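Local atomic coordinates of 16L protein (Yaba-like disease virus, PDB entry 6TQP), a protein that probably inhibits apoptosis of infected cells as a viral Bcl-2-like protein that binds BH3 segments of pro-apoptotic host proteins. Residues C10-S15 / N136-I141; V19-I24 / L125-A130; Y64-L69 / I103-M108. One frame throughout, in Å; residues are numbered along the deposited sequence.

Overall arrangement
The chain is an all-helical bundle of the Bcl-2 type. Contact 1 ties the start of helix 12-27 to the start of helix 137-148. Contact 2 joins the same first helix to helix 120-134. Contact 3 joins helix 38-68 to helix 96-113. The centre of contact 2 is about 14 Å from the centres of both others. In sequence the halves of contact 3 fall between those of contact 2, and these between those of contact 1. Contacts 2 and 3 touch where Tyr23, Ile24 and Ile129 pack on Ile103, Ile106 and Ser107. Contacts 1 and 2 hold the first helix to the last two. Contact 3 lies by the peptide site, probably the BH3-binding groove.

Contact 1: residues C10-S15 / N136-I141; sequences CNFNNS and NSEDLI
Asn13 and Ser137 carry the polar part of this contact. Ser137 OG donates to Asn13 OD1 at 2.4 Å, which is so short that its exact length is doubtful. The backbone adds a weak bond, Ser137 N to Asn13 OD1, at 3.3 Å. Both donors thus converge on one carbonyl oxygen. The other branch of the amide, Asn13 ND2, donates to a water at 2.8 Å. That water also accepts from Asn136 N, at 3.1 Å, and so bridges the two segments.

These bonds sit at two helix starts in a Bcl-2-like bundle. Asn11 is the N-cap of helix 12-27. Its OD1 accepts from Asn14 N in the carbonyl plane, with an N-H...O angle of 163°. Asn136 holds the N-cap position of helix 137-148, but its own side chain makes no capping bond.

The apolar part lies beside this network. Phe12 CB touches Ser137 OG at 3.2 Å and links the two parts. Phe12 and Ile141 cross at about a right angle, and Ile141 CD1 meets Phe12 CD2 at 3.7 Å, obliquely to the ring. Phe12 CD1 lies 4.4 Å from Glu138 CG. Tyr39 of helix 38-68 touches both Phe12 and Ile141.

Contact 2: residues V19-I24 / L125-A130; sequences VIVFYI and LIEDIA
Ile20, Val21 and Ile24 pack against Ile126 and Ala130 in a buried, apolar helix-helix contact near the centre of the bundle. It joins the N-terminal helix 12-27 to helix 120-134 of a Bcl-2-like fold. The two segments run roughly antiparallel, at 142°, with axes 9.5 Å apart.

At Ala130, whose side chain is a single methyl, the backbones come close: its CA lies 5.9 Å from Ile20 CA. Ala130 CB rests against the branch methyl of Ile20, with CG2 at 3.8 Å. Val21 CG2 reaches the same CB from 4.0 Å. Ala130 CB is therefore met by two neighbouring residues of the first helix.

One turn further along, Ile24 and Ile126 cross obliquely. Ile24 uses CG2, which meets Ile126 CD1 at 3.8 Å and Ile126 CG2 slightly farther off.

Glu127 lies at the partly exposed margin, next to Val21. Its bend at chi2 (-79°) turns CD toward Val21. Glu127 OE2, in a poorly ordered side chain, is modelled 4.1 Å from Val21 CG2. The ion pair of Glu127 with Lys17 is long and weak. Ile24 also touches Ile106 and Ser107 of helix 96-113, and Tyr115 of a loop lies against Ile126.

Methyl groups do nearly all the touching. Cohesion here should come from shape fit and burial of apolar surface rather than from polar bonds.

Contact 3: residues Y64-L69 / I103-M108; sequences YICSLL and ISLISM
No ring takes part where Ile65, Cys66 and Leu69 meet Leu105 and Met108. The flat group of the segments, Tyr64, has its CB directed away from residues 103-108. Leu68 CG lies over one face of the Tyr64 ring, toward its rim.

Leu105 buries the most surface in this contact. Its chi1 (175°) sends CG toward residues 64-69. Leu105 CD1 lies 3.7 Å from Ile65 CG2 and 3.8 Å from Cys66 SG. The other methyl, Leu105 CD2, approaches Ile65 CG2 at 3.9 Å and Leu69 CD1 at 4.4 Å. Beside it, Met108 is extended through chi2 (179°), which carries SD out to Cys66 SG, 3.7 Å away. This is a van der Waals contact of thiol and thioether sulfurs.

The segments cross at 66°, with helix axes 10.4 Å apart. They join helix 38-68 to helix 96-113, elements that in Bcl-2 folds help form the BH3-binding groove. The bound peptide packs on Tyr64, Ile65, Leu68 and Leu69, so Ile65 and Leu69 touch both the peptide and helix 96-113. Helix 76-92 adds Ile86 on Leu105 and Ile82 on Leu69.

Methyls and polarisable sulfurs make the joint, which implies dispersion and burial as its source of cohesion beneath the peptide site.

Contact 1: residues C10-S15 / N136-I141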
ATOM      1  N   CYS A  10     -10.299   6.597  18.239  1.00 98.80           N
ATOM      2  CA  CYS A  10      -9.538   6.279  19.439  1.00100.33           C
ATOM      3  C   CYS A  10      -8.048   6.113  19.148  1.00 86.83           C
ATOM      4  O   CYS A  10      -7.222   6.434  20.011  1.00102.85           O
ATOM      5  CB  CYS A  10     -10.107   5.020  20.104  1.00107.26           C
ATOM      6  SG  CYS A  10     -11.762   5.246  20.829  1.00113.54           S
ATOM      7  N   ASN A  11      -7.673   5.623  17.964  1.00 60.87           N
ATOM      8  CA  ASN A  11      -6.259   5.409  17.647  1.00 45.41           C
ATOM      9  C   ASN A  11      -6.046   5.496  16.143  1.00 36.97           C
ATOM     10  O   ASN A  11      -6.531   4.636  15.401  1.00 33.25           O
ATOM     11  CB  ASN A  11      -5.791   4.052  18.168  1.00 39.96           C
ATOM     12  CG  ASN A  11      -4.307   3.841  17.977  1.00 37.94           C
ATOM     13  OD1 ASN A  11      -3.845   3.551  16.871  1.00 35.26           O
ATOM     14  ND2 ASN A  11      -3.547   3.986  19.059  1.00 38.24           N
ATOM     15  N   PHE A  12      -5.272   6.497  15.703  1.00 41.33           N
ATOM     16  CA  PHE A  12      -5.141   6.791  14.272  1.00 39.79           C
ATOM     17  C   PHE A  12      -4.393   5.696  13.519  1.00 35.77           C
ATOM     18  O   PHE A  12      -4.764   5.347  12.388  1.00 32.24           O
ATOM     19  CB  PHE A  12      -4.440   8.136  14.088  1.00 37.87           C
ATOM     20  CG  PHE A  12      -5.262   9.303  14.551  1.00 50.53           C
ATOM     21  CD1 PHE A  12      -4.884  10.044  15.661  1.00 59.31           C
ATOM     22  CD2 PHE A  12      -6.435   9.638  13.893  1.00 57.85           C
ATOM     23  CE1 PHE A  12      -5.654  11.112  16.092  1.00 83.27           C
ATOM     24  CE2 PHE A  12      -7.206  10.703  14.320  1.00 90.91           C
ATOM     25  CZ  PHE A  12      -6.817  11.439  15.420  1.00 95.93           C
ATOM     26  N   ASN A  13      -3.320   5.162  14.108  1.00 33.18           N
ATOM     27  CA  ASN A  13      -2.600   4.070  13.457  1.00 35.38           C
ATOM     28  C   ASN A  13      -3.527   2.890  13.203  1.00 28.53           C
ATOM     29  O   ASN A  13      -3.517   2.309  12.113  1.00 32.70           O
ATOM     30  CB  ASN A  13      -1.406   3.633  14.312  1.00 33.69           C
ATOM     31  CG  ASN A  13      -0.347   4.709  14.431  1.00 36.81           C
ATOM     32  OD1 ASN A  13      -0.523   5.830  13.957  1.00 42.66           O
ATOM     33  ND2 ASN A  13       0.770   4.365  15.063  1.00 33.74           N
ATOM     34  N   ASN A  14      -4.345   2.534  14.198  1.00 31.47           N
ATOM     35  CA  ASN A  14      -5.300   1.447  14.035  1.00 33.32           C
ATOM     36  C   ASN A  14      -6.297   1.745  12.919  1.00 30.26           C
ATOM     37  O   ASN A  14      -6.662   0.849  12.148  1.00 32.87           O
ATOM     38  CB  ASN A  14      -6.021   1.207  15.355  1.00 34.88           C
ATOM     39  CG  ASN A  14      -6.983   0.043  15.285  1.00 39.05           C
ATOM     40  OD1 ASN A  14      -6.578  -1.103  15.083  1.00 43.49           O
ATOM     41  ND2 ASN A  14      -8.260   0.329  15.474  1.00 33.80           N
ATOM     42  N   SER A  15      -6.758   2.994  12.819  1.00 29.02           N
ATOM     43  CA  SER A  15      -7.686   3.360  11.749  1.00 31.61           C
ATOM     44  C   SER A  15      -7.075   3.077  10.384  1.00 38.62           C
ATOM     45  O   SER A  15      -7.702   2.448   9.522  1.00 29.56           O
ATOM     46  CB  SER A  15      -8.071   4.843  11.853  1.00 32.48           C
ATOM     47  OG  SER A  15      -8.725   5.136  13.074  1.00 40.74           O
ATOM     48  N   ASN A 136       3.123   6.399  12.385  1.00 36.20           N
ATOM     49  CA  ASN A 136       3.086   7.832  12.070  1.00 35.85           C
ATOM     50  C   ASN A 136       1.905   8.175  11.162  1.00 38.05           C
ATOM     51  O   ASN A 136       2.022   8.975  10.234  1.00 39.81           O
ATOM     52  CB  ASN A 136       4.391   8.270  11.420  1.00 41.54           C
ATOM     53  CG  ASN A 136       5.607   7.729  12.142  1.00 48.03           C
ATOM     54  OD1 ASN A 136       6.382   6.952  11.583  1.00 48.88           O
ATOM     55  ND2 ASN A 136       5.765   8.121  13.397  1.00 42.47           N
ATOM     56  N   SER A 137       0.749   7.562  11.431  1.00 34.35           N
ATOM     57  CA  SER A 137      -0.404   7.752  10.553  1.00 34.48           C
ATOM     58  C   SER A 137      -0.825   9.221  10.468  1.00 28.77           C
ATOM     59  O   SER A 137      -1.415   9.641   9.464  1.00 33.94           O
ATOM     60  CB  SER A 137      -1.571   6.886  11.036  1.00 48.50           C
ATOM     61  OG  SER A 137      -1.857   7.136  12.403  1.00 70.83           O
ATOM     62  N   GLU A 138      -0.548  10.007  11.511  1.00 32.39           N
ATOM     63  CA  GLU A 138      -0.916  11.421  11.508  1.00 42.84           C
ATOM     64  C   GLU A 138      -0.407  12.124  10.254  1.00 38.66           C
ATOM     65  O   GLU A 138      -1.135  12.900   9.619  1.00 40.88           O
ATOM     66  CB  GLU A 138      -0.366  12.102  12.766  1.00 50.48           C
ATOM     67  CG  GLU A 138      -1.250  11.965  13.998  1.00 68.49           C
ATOM     68  CD  GLU A 138      -0.776  12.827  15.167  1.00 99.20           C
ATOM     69  OE1 GLU A 138       0.411  13.229  15.179  1.00 83.75           O
ATOM     70  OE2 GLU A 138      -1.594  13.106  16.071  1.00 94.09           O
ATOM     71  N   ASP A 139       0.850  11.864   9.884  1.00 38.73           N
ATOM     72  CA  ASP A 139       1.406  12.475   8.681  1.00 39.06           C
ATOM     73  C   ASP A 139       0.687  11.989   7.431  1.00 34.98           C
ATOM     74  O   ASP A 139       0.444  12.769   6.506  1.00 33.69           O
ATOM     75  CB  ASP A 139       2.900  12.177   8.581  1.00 39.36           C
ATOM     76  CG  ASP A 139       3.677  12.739   9.749  1.00 42.44           C
ATOM     77  OD1 ASP A 139       3.247  13.776  10.296  1.00 40.97           O
ATOM     78  OD2 ASP A 139       4.708  12.138  10.124  1.00 45.03           O
ATOM     79  N   LEU A 140       0.340  10.704   7.380  1.00 34.55           N
ATOM     80  CA  LEU A 140      -0.377  10.200   6.214  1.00 28.48           C
ATOM     81  C   LEU A 140      -1.780  10.794   6.147  1.00 28.46           C
ATOM     82  O   LEU A 140      -2.247  11.188   5.073  1.00 33.03           O
ATOM     83  CB  LEU A 140      -0.432   8.673   6.251  1.00 33.76           C
ATOM     84  CG  LEU A 140      -1.287   7.971   5.194  1.00 33.03           C
ATOM     85  CD1 LEU A 140      -0.837   8.342   3.790  1.00 37.00           C
ATOM     86  CD2 LEU A 140      -1.179   6.480   5.407  1.00 34.67           C
ATOM     87  N   ILE A 141      -2.462  10.874   7.287  1.00 33.67           N
ATOM     88  CA  ILE A 141      -3.808  11.430   7.300  1.00 37.05           C
ATOM     89  C   ILE A 141      -3.781  12.888   6.850  1.00 37.79           C
ATOM     90  O   ILE A 141      -4.593  13.313   6.019  1.00 44.86           O
ATOM     91  CB  ILE A 141      -4.429  11.255   8.699  1.00 34.13           C
ATOM     92  CG1 ILE A 141      -4.691   9.759   8.966  1.00 28.91           C
ATOM     93  CG2 ILE A 141      -5.732  12.072   8.834  1.00 40.19           C
ATOM     94  CD1 ILE A 141      -5.154   9.436  10.376  1.00 30.71           C
TER
HETATM   95  O   HOH W   1       3.338   5.571  15.317  1.00 45.29           O

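Contact 2: residues V19-I24 / L125-A130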
ATOM      1  N   VAL A  19      -8.107   0.351   7.491  1.00 26.04           N
ATOM      2  CA  VAL A  19      -8.495   0.822   6.163  1.00 23.21           C
ATOM      3  C   VAL A  19      -7.704   0.084   5.089  1.00 29.00           C
ATOM      4  O   VAL A  19      -8.249  -0.307   4.048  1.00 28.66           O
ATOM      5  CB  VAL A  19      -8.311   2.352   6.067  1.00 24.31           C
ATOM      6  CG1 VAL A  19      -8.383   2.815   4.615  1.00 33.54           C
ATOM      7  CG2 VAL A  19      -9.372   3.070   6.901  1.00 28.57           C
ATOM      8  N   ILE A  20      -6.410  -0.134   5.326  1.00 27.10           N
ATOM      9  CA  ILE A  20      -5.568  -0.760   4.309  1.00 25.00           C
ATOM     10  C   ILE A  20      -5.991  -2.211   4.085  1.00 26.29           C
ATOM     11  O   ILE A  20      -6.128  -2.663   2.940  1.00 31.45           O
ATOM     12  CB  ILE A  20      -4.091  -0.647   4.707  1.00 29.00           C
ATOM     13  CG1 ILE A  20      -3.667   0.829   4.663  1.00 29.04           C
ATOM     14  CG2 ILE A  20      -3.208  -1.483   3.764  1.00 28.77           C
ATOM     15  CD1 ILE A  20      -2.305   1.097   5.263  1.00 36.61           C
ATOM     16  N   VAL A  21      -6.197  -2.956   5.169  1.00 28.59           N
ATOM     17  CA  VAL A  21      -6.612  -4.352   5.035  1.00 29.52           C
ATOM     18  C   VAL A  21      -7.944  -4.430   4.309  1.00 36.51           C
ATOM     19  O   VAL A  21      -8.129  -5.252   3.405  1.00 39.40           O
ATOM     20  CB  VAL A  21      -6.673  -5.026   6.416  1.00 38.15           C
ATOM     21  CG1 VAL A  21      -7.253  -6.451   6.310  1.00 38.34           C
ATOM     22  CG2 VAL A  21      -5.286  -5.054   7.027  1.00 32.42           C
ATOM     23  N   PHE A  22      -8.888  -3.568   4.690  1.00 36.10           N
ATOM     24  CA  PHE A  22     -10.186  -3.541   4.031  1.00 35.04           C
ATOM     25  C   PHE A  22     -10.035  -3.236   2.547  1.00 36.49           C
ATOM     26  O   PHE A  22     -10.634  -3.904   1.693  1.00 33.88           O
ATOM     27  CB  PHE A  22     -11.074  -2.504   4.709  1.00 30.94           C
ATOM     28  CG  PHE A  22     -12.476  -2.460   4.171  1.00 33.23           C
ATOM     29  CD1 PHE A  22     -12.771  -1.720   3.038  1.00 36.53           C
ATOM     30  CD2 PHE A  22     -13.497  -3.146   4.807  1.00 36.43           C
ATOM     31  CE1 PHE A  22     -14.063  -1.669   2.540  1.00 34.96           C
ATOM     32  CE2 PHE A  22     -14.793  -3.105   4.315  1.00 35.55           C
ATOM     33  CZ  PHE A  22     -15.077  -2.370   3.179  1.00 35.10           C
ATOM     34  N   TYR A  23      -9.219  -2.231   2.219  1.00 31.95           N
ATOM     35  CA  TYR A  23      -9.050  -1.820   0.828  1.00 29.93           C
ATOM     36  C   TYR A  23      -8.438  -2.938  -0.005  1.00 35.41           C
ATOM     37  O   TYR A  23      -8.946  -3.286  -1.082  1.00 37.86           O
ATOM     38  CB  TYR A  23      -8.173  -0.565   0.765  1.00 29.32           C
ATOM     39  CG  TYR A  23      -7.952  -0.078  -0.649  1.00 32.54           C
ATOM     40  CD1 TYR A  23      -9.028   0.296  -1.452  1.00 49.17           C
ATOM     41  CD2 TYR A  23      -6.683  -0.017  -1.192  1.00 35.40           C
ATOM     42  CE1 TYR A  23      -8.833   0.735  -2.750  1.00 41.00           C
ATOM     43  CE2 TYR A  23      -6.478   0.422  -2.487  1.00 34.42           C
ATOM     44  CZ  TYR A  23      -7.549   0.805  -3.258  1.00 39.42           C
ATOM     45  OH  TYR A  23      -7.321   1.231  -4.547  1.00 44.02           O
ATOM     46  N   ILE A  24      -7.333  -3.509   0.474  1.00 30.06           N
ATOM     47  CA  ILE A  24      -6.683  -4.599  -0.248  1.00 29.85           C
ATOM     48  C   ILE A  24      -7.653  -5.757  -0.459  1.00 36.74           C
ATOM     49  O   ILE A  24      -7.727  -6.327  -1.555  1.00 42.41           O
ATOM     50  CB  ILE A  24      -5.410  -5.039   0.503  1.00 31.13           C
ATOM     51  CG1 ILE A  24      -4.387  -3.893   0.534  1.00 25.47           C
ATOM     52  CG2 ILE A  24      -4.796  -6.286  -0.140  1.00 35.86           C
ATOM     53  CD1 ILE A  24      -3.924  -3.388  -0.826  1.00 36.15           C
ATOM     54  N   LEU A 125       1.532 -10.938   5.125  1.00 34.03           N
ATOM     55  CA  LEU A 125       2.187  -9.874   4.374  1.00 32.51           C
ATOM     56  C   LEU A 125       1.317  -8.632   4.347  1.00 36.69           C
ATOM     57  O   LEU A 125       1.797  -7.505   4.533  1.00 34.27           O
ATOM     58  CB  LEU A 125       2.483 -10.341   2.949  1.00 31.63           C
ATOM     59  CG  LEU A 125       3.238  -9.330   2.082  1.00 37.23           C
ATOM     60  CD1 LEU A 125       4.114 -10.066   1.064  1.00 37.00           C
ATOM     61  CD2 LEU A 125       2.287  -8.396   1.375  1.00 35.49           C
ATOM     62  N   ILE A 126       0.025  -8.814   4.087  1.00 32.86           N
ATOM     63  CA  ILE A 126      -0.864  -7.662   4.030  1.00 27.20           C
ATOM     64  C   ILE A 126      -0.945  -7.011   5.404  1.00 28.96           C
ATOM     65  O   ILE A 126      -0.833  -5.787   5.542  1.00 33.27           O
ATOM     66  CB  ILE A 126      -2.252  -8.079   3.516  1.00 36.93           C
ATOM     67  CG1 ILE A 126      -2.137  -8.601   2.080  1.00 31.41           C
ATOM     68  CG2 ILE A 126      -3.214  -6.891   3.598  1.00 31.90           C
ATOM     69  CD1 ILE A 126      -3.381  -9.378   1.613  1.00 33.11           C
ATOM     70  N   GLU A 127      -1.138  -7.829   6.441  1.00 34.05           N
ATOM     71  CA  GLU A 127      -1.176  -7.322   7.810  1.00 37.90           C
ATOM     72  C   GLU A 127       0.109  -6.579   8.158  1.00 38.05           C
ATOM     73  O   GLU A 127       0.075  -5.449   8.658  1.00 36.19           O
ATOM     74  CB  GLU A 127      -1.391  -8.481   8.784  1.00 51.35           C
ATOM     75  CG  GLU A 127      -2.817  -8.972   8.867  1.00 97.69           C
ATOM     76  CD  GLU A 127      -3.678  -8.071   9.723  1.00 98.61           C
ATOM     77  OE1 GLU A 127      -3.108  -7.265  10.495  1.00 62.71           O
ATOM     78  OE2 GLU A 127      -4.919  -8.171   9.624  1.00 90.43           O
ATOM     79  N   ASP A 128       1.254  -7.218   7.917  1.00 36.94           N
ATOM     80  CA  ASP A 128       2.532  -6.643   8.322  1.00 38.58           C
ATOM     81  C   ASP A 128       2.791  -5.307   7.635  1.00 30.45           C
ATOM     82  O   ASP A 128       3.202  -4.339   8.284  1.00 37.31           O
ATOM     83  CB  ASP A 128       3.658  -7.621   8.007  1.00 40.04           C
ATOM     84  CG  ASP A 128       3.638  -8.841   8.900  1.00 44.36           C
ATOM     85  OD1 ASP A 128       3.087  -8.756  10.013  1.00 44.16           O
ATOM     86  OD2 ASP A 128       4.187  -9.891   8.484  1.00 47.94           O
ATOM     87  N   ILE A 129       2.563  -5.229   6.324  1.00 29.83           N
ATOM     88  CA  ILE A 129       2.807  -3.976   5.614  1.00 29.44           C
ATOM     89  C   ILE A 129       1.776  -2.920   6.008  1.00 35.12           C
ATOM     90  O   ILE A 129       2.095  -1.726   6.089  1.00 31.46           O
ATOM     91  CB  ILE A 129       2.829  -4.216   4.096  1.00 35.29           C
ATOM     92  CG1 ILE A 129       3.982  -5.157   3.736  1.00 39.43           C
ATOM     93  CG2 ILE A 129       2.990  -2.885   3.353  1.00 36.22           C
ATOM     94  CD1 ILE A 129       4.024  -5.533   2.276  1.00 55.97           C
ATOM     95  N   ALA A 130       0.528  -3.330   6.259  1.00 37.18           N
ATOM     96  CA  ALA A 130      -0.451  -2.380   6.784  1.00 31.52           C
ATOM     97  C   ALA A 130       0.017  -1.808   8.115  1.00 29.28           C
ATOM     98  O   ALA A 130      -0.149  -0.612   8.380  1.00 37.11           O
ATOM     99  CB  ALA A 130      -1.819  -3.055   6.943  1.00 34.38           C
TER

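Contact 3: residues Y64-L69 / I103-M108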
ATOM      1  N   TYR A  64       6.546  -3.575 -13.196  1.00 36.58           N
ATOM      2  CA  TYR A  64       7.988  -3.798 -13.187  1.00 29.11           C
ATOM      3  C   TYR A  64       8.458  -4.220 -11.802  1.00 35.22           C
ATOM      4  O   TYR A  64       9.208  -5.190 -11.651  1.00 34.19           O
ATOM      5  CB  TYR A  64       8.692  -2.527 -13.653  1.00 33.62           C
ATOM      6  CG  TYR A  64      10.185  -2.466 -13.381  1.00 31.44           C
ATOM      7  CD1 TYR A  64      11.079  -3.197 -14.146  1.00 34.61           C
ATOM      8  CD2 TYR A  64      10.691  -1.645 -12.390  1.00 31.97           C
ATOM      9  CE1 TYR A  64      12.432  -3.136 -13.907  1.00 36.38           C
ATOM     10  CE2 TYR A  64      12.041  -1.575 -12.143  1.00 37.67           C
ATOM     11  CZ  TYR A  64      12.911  -2.316 -12.909  1.00 36.99           C
ATOM     12  OH  TYR A  64      14.265  -2.243 -12.667  1.00 42.48           O
ATOM     13  N   ILE A  65       8.002  -3.514 -10.768  1.00 30.08           N
ATOM     14  CA  ILE A  65       8.353  -3.889  -9.403  1.00 27.67           C
ATOM     15  C   ILE A  65       7.926  -5.324  -9.130  1.00 32.18           C
ATOM     16  O   ILE A  65       8.687  -6.131  -8.580  1.00 31.77           O
ATOM     17  CB  ILE A  65       7.710  -2.910  -8.408  1.00 27.21           C
ATOM     18  CG1 ILE A  65       8.321  -1.518  -8.601  1.00 32.47           C
ATOM     19  CG2 ILE A  65       7.883  -3.405  -6.963  1.00 27.12           C
ATOM     20  CD1 ILE A  65       7.590  -0.424  -7.849  1.00 29.58           C
ATOM     21  N   CYS A  66       6.693  -5.662  -9.510  1.00 28.04           N
ATOM     22  CA  CYS A  66       6.202  -7.014  -9.296  1.00 26.85           C
ATOM     23  C   CYS A  66       7.062  -8.040 -10.022  1.00 34.56           C
ATOM     24  O   CYS A  66       7.224  -9.170  -9.545  1.00 32.94           O
ATOM     25  CB  CYS A  66       4.748  -7.113  -9.758  1.00 34.21           C
ATOM     26  SG  CYS A  66       3.587  -6.171  -8.729  1.00 34.24           S
ATOM     27  N   SER A  67       7.595  -7.683 -11.192  1.00 35.33           N
ATOM     28  CA  SER A  67       8.525  -8.581 -11.872  1.00 37.58           C
ATOM     29  C   SER A  67       9.781  -8.777 -11.036  1.00 33.33           C
ATOM     30  O   SER A  67      10.274  -9.900 -10.882  1.00 36.85           O
ATOM     31  CB  SER A  67       8.896  -8.042 -13.255  1.00 31.84           C
ATOM     32  OG  SER A  67       9.864  -8.875 -13.862  1.00 35.36           O
ATOM     33  N   LEU A  68      10.319  -7.690 -10.491  1.00 38.79           N
ATOM     34  CA  LEU A  68      11.480  -7.823  -9.622  1.00 31.51           C
ATOM     35  C   LEU A  68      11.161  -8.703  -8.422  1.00 35.32           C
ATOM     36  O   LEU A  68      11.965  -9.562  -8.042  1.00 37.61           O
ATOM     37  CB  LEU A  68      11.950  -6.449  -9.149  1.00 34.59           C
ATOM     38  CG  LEU A  68      12.437  -5.470 -10.211  1.00 37.97           C
ATOM     39  CD1 LEU A  68      12.860  -4.164  -9.531  1.00 30.15           C
ATOM     40  CD2 LEU A  68      13.584  -6.044 -11.012  1.00 35.93           C
ATOM     41  N   LEU A  69       9.987  -8.505  -7.818  1.00 34.36           N
ATOM     42  CA  LEU A  69       9.594  -9.244  -6.621  1.00 29.90           C
ATOM     43  C   LEU A  69       9.199 -10.686  -6.910  1.00 37.00           C
ATOM     44  O   LEU A  69       8.916 -11.431  -5.964  1.00 37.94           O
ATOM     45  CB  LEU A  69       8.421  -8.544  -5.933  1.00 29.53           C
ATOM     46  CG  LEU A  69       8.658  -7.115  -5.465  1.00 34.32           C
ATOM     47  CD1 LEU A  69       7.335  -6.482  -5.064  1.00 32.86           C
ATOM     48  CD2 LEU A  69       9.634  -7.112  -4.315  1.00 35.43           C
ATOM     49  N   ILE A 103       0.528   0.983  -1.174  1.00 28.59           N
ATOM     50  CA  ILE A 103      -0.808   0.381  -1.128  1.00 23.99           C
ATOM     51  C   ILE A 103      -1.233  -0.034  -2.527  1.00 24.42           C
ATOM     52  O   ILE A 103      -1.767  -1.128  -2.733  1.00 29.39           O
ATOM     53  CB  ILE A 103      -1.825   1.344  -0.490  1.00 25.90           C
ATOM     54  CG1 ILE A 103      -1.435   1.602   0.964  1.00 24.43           C
ATOM     55  CG2 ILE A 103      -3.258   0.773  -0.587  1.00 28.18           C
ATOM     56  CD1 ILE A 103      -2.214   2.732   1.620  1.00 29.87           C
ATOM     57  N   SER A 104      -0.972   0.819  -3.518  1.00 24.37           N
ATOM     58  CA  SER A 104      -1.283   0.446  -4.893  1.00 28.03           C
ATOM     59  C   SER A 104      -0.473  -0.768  -5.330  1.00 28.88           C
ATOM     60  O   SER A 104      -0.972  -1.629  -6.062  1.00 26.90           O
ATOM     61  CB  SER A 104      -1.024   1.617  -5.838  1.00 31.44           C
ATOM     62  OG  SER A 104      -1.833   2.727  -5.510  1.00 34.76           O
ATOM     63  N   LEU A 105       0.794  -0.835  -4.921  1.00 27.68           N
ATOM     64  CA  LEU A 105       1.629  -1.977  -5.274  1.00 28.20           C
ATOM     65  C   LEU A 105       1.042  -3.273  -4.722  1.00 29.30           C
ATOM     66  O   LEU A 105       0.947  -4.283  -5.433  1.00 30.25           O
ATOM     67  CB  LEU A 105       3.051  -1.754  -4.741  1.00 28.99           C
ATOM     68  CG  LEU A 105       3.998  -2.937  -4.929  1.00 30.21           C
ATOM     69  CD1 LEU A 105       4.257  -3.216  -6.401  1.00 32.07           C
ATOM     70  CD2 LEU A 105       5.276  -2.665  -4.175  1.00 26.79           C
ATOM     71  N   ILE A 106       0.636  -3.265  -3.451  1.00 25.08           N
ATOM     72  CA  ILE A 106       0.027  -4.456  -2.847  1.00 25.59           C
ATOM     73  C   ILE A 106      -1.226  -4.847  -3.609  1.00 28.61           C
ATOM     74  O   ILE A 106      -1.471  -6.036  -3.858  1.00 26.95           O
ATOM     75  CB  ILE A 106      -0.289  -4.207  -1.358  1.00 29.31           C
ATOM     76  CG1 ILE A 106       0.976  -3.867  -0.575  1.00 37.31           C
ATOM     77  CG2 ILE A 106      -0.945  -5.434  -0.698  1.00 30.65           C
ATOM     78  CD1 ILE A 106       0.676  -3.172   0.695  1.00 67.50           C
ATOM     79  N   SER A 107      -2.037  -3.861  -4.001  1.00 34.40           N
ATOM     80  CA  SER A 107      -3.239  -4.178  -4.779  1.00 32.56           C
ATOM     81  C   SER A 107      -2.883  -4.952  -6.036  1.00 38.51           C
ATOM     82  O   SER A 107      -3.523  -5.960  -6.367  1.00 35.49           O
ATOM     83  CB  SER A 107      -3.987  -2.898  -5.149  1.00 37.40           C
ATOM     84  OG  SER A 107      -4.479  -2.267  -3.988  1.00 45.82           O
ATOM     85  N   MET A 108      -1.858  -4.495  -6.757  1.00 34.45           N
ATOM     86  CA  MET A 108      -1.444  -5.212  -7.955  1.00 36.15           C
ATOM     87  C   MET A 108      -0.914  -6.599  -7.620  1.00 36.25           C
ATOM     88  O   MET A 108      -1.223  -7.565  -8.323  1.00 39.10           O
ATOM     89  CB  MET A 108      -0.384  -4.429  -8.713  1.00 35.23           C
ATOM     90  CG  MET A 108       0.082  -5.169  -9.960  1.00 40.81           C
ATOM     91  SD  MET A 108       1.305  -4.222 -10.864  1.00 37.95           S
ATOM     92  CE  MET A 108       0.177  -3.007 -11.546  1.00 32.54           C
TER